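Local coordinates for TT1561 protein (Thermus thermophilus, PDB 1UF3), which is a predicted phosphoesterase of the calcineurin-like metallophosphoesterase superfamily that binds calcium ions, at the interface of chains A and B. Sequence-based numbering; all coordinates share one arbitrary frame. Chains: chain A/B, hypothetical protein TT1561.

The interface of chains A and B. Residues chain A 6, 216, 218-219, 221; chain B 29-30, 32.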
# COMPACT_ATOMS: atom_id res chain seq x y z
N ARG A 6 -2.59 14.92 -6.95
CA ARG A 6 -1.76 15.39 -8.05
C ARG A 6 -2.54 15.32 -9.37
O ARG A 6 -2.46 16.23 -10.19
CB ARG A 6 -0.47 14.56 -8.21
CG ARG A 6 0.37 15.03 -9.42
CD ARG A 6 1.82 14.48 -9.47
NE ARG A 6 2.43 14.81 -10.76
CZ ARG A 6 3.51 14.22 -11.28
NH1 ARG A 6 4.13 13.24 -10.62
NH2 ARG A 6 3.93 14.56 -12.50
N ASP A 216 -2.95 17.01 -14.73
CA ASP A 216 -1.73 16.80 -13.96
C ASP A 216 -1.48 18.17 -13.33
O ASP A 216 -0.92 19.08 -13.98
CB ASP A 216 -0.56 16.41 -14.86
CG ASP A 216 0.76 16.27 -14.09
OD1 ASP A 216 0.87 16.91 -13.04
OD2 ASP A 216 1.66 15.54 -14.53
N ARG A 218 0.63 19.39 -11.06
CA ARG A 218 1.99 19.90 -10.97
C ARG A 218 2.51 20.39 -12.31
O ARG A 218 3.24 21.36 -12.37
CB ARG A 218 2.91 18.82 -10.40
CG ARG A 218 2.51 18.37 -9.01
CD ARG A 218 3.53 17.39 -8.42
NE ARG A 218 4.68 18.10 -7.88
CZ ARG A 218 5.85 17.54 -7.63
NH1 ARG A 218 6.05 16.26 -7.86
NH2 ARG A 218 6.84 18.29 -7.13
N ALA A 219 2.12 19.72 -13.39
CA ALA A 219 2.58 20.11 -14.73
C ALA A 219 1.64 21.04 -15.50
O ALA A 219 2.02 21.57 -16.55
CB ALA A 219 2.84 18.86 -15.57
N LYS A 221 -0.76 20.21 -17.15
CA LYS A 221 -0.92 19.50 -18.40
C LYS A 221 -2.17 18.63 -18.27
O LYS A 221 -2.52 18.22 -17.17
CB LYS A 221 0.28 18.59 -18.67
CG LYS A 221 1.54 19.27 -19.14
CD LYS A 221 2.60 18.22 -19.48
CE LYS A 221 3.90 18.84 -19.96
NZ LYS A 221 4.86 17.81 -20.45
N PRO B 29 8.66 19.38 -11.89
CA PRO B 29 7.20 19.56 -11.91
C PRO B 29 6.64 19.82 -13.31
O PRO B 29 5.65 19.19 -13.72
CB PRO B 29 6.99 20.75 -10.98
CG PRO B 29 8.04 20.55 -9.98
CD PRO B 29 9.25 20.17 -10.80
N ASP B 30 7.29 20.72 -14.04
CA ASP B 30 6.86 21.09 -15.39
C ASP B 30 6.90 19.98 -16.40
O ASP B 30 6.16 20.02 -17.38
CB ASP B 30 7.72 22.24 -15.94
CG ASP B 30 7.77 23.43 -15.01
OD1 ASP B 30 6.71 23.75 -14.41
OD2 ASP B 30 8.86 24.04 -14.88
N GLY B 32 6.06 16.83 -15.89
CA GLY B 32 5.00 15.85 -15.68
C GLY B 32 5.59 14.47 -15.36
O GLY B 32 4.91 13.44 -15.46
O HOH W 1 4.37 22.00 -17.82
O HOH W 2 3.69 23.55 -13.83
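A:Ala219 and A:Arg218 of one chain lie against the end of helix 18-31 of the other, at B:Pro29 and B:Asp30. The methyl CB of A:Ala219 touches the carbonyl O of B:Pro29 at 3.4 Å and CA of B:Gly32. A:Arg218 crosses B:Pro29 obliquely: its chain bends at CG-CD (chi3 80°), and the guanidinium NH2 comes 3.8 Å from the ring carbon CG. A:Asp216 runs from CB, with CG anti to the backbone N (chi1 176°), to a carboxylate that links A:Arg6 to the backbone of A:Ala219. OD1 takes the N-H of A:Ala219 from above the carboxylate plane at 3.1 Å. OD2 meets NH2 of A:Arg6 on its syn side in a 3.2 Å salt bridge, and it also lies 3.6 Å from CA of B:Gly32. An alanine in place of A:Asp216 would probably leave the A:Arg6 guanidinium without its mate and free to turn beside B:Gly32, and the A:Ala219 N-H without this acceptor. In this patch, polar links between the chains pass through water: one molecule joins the backbone O atoms of A:Ala219 and B:Asp30, another joins O of A:Arg218 to the B:Asp30 carboxylate OD1. The extended A:Lys221 brings CE alongside O of B:Asp30. The patch pairs the turn between strands 211-216 and 221-226 with a helix end and the following loop, where B:Gly32 belongs to a calcium site; it is part of an interface that is not an exact two-fold and may be a crystal contact.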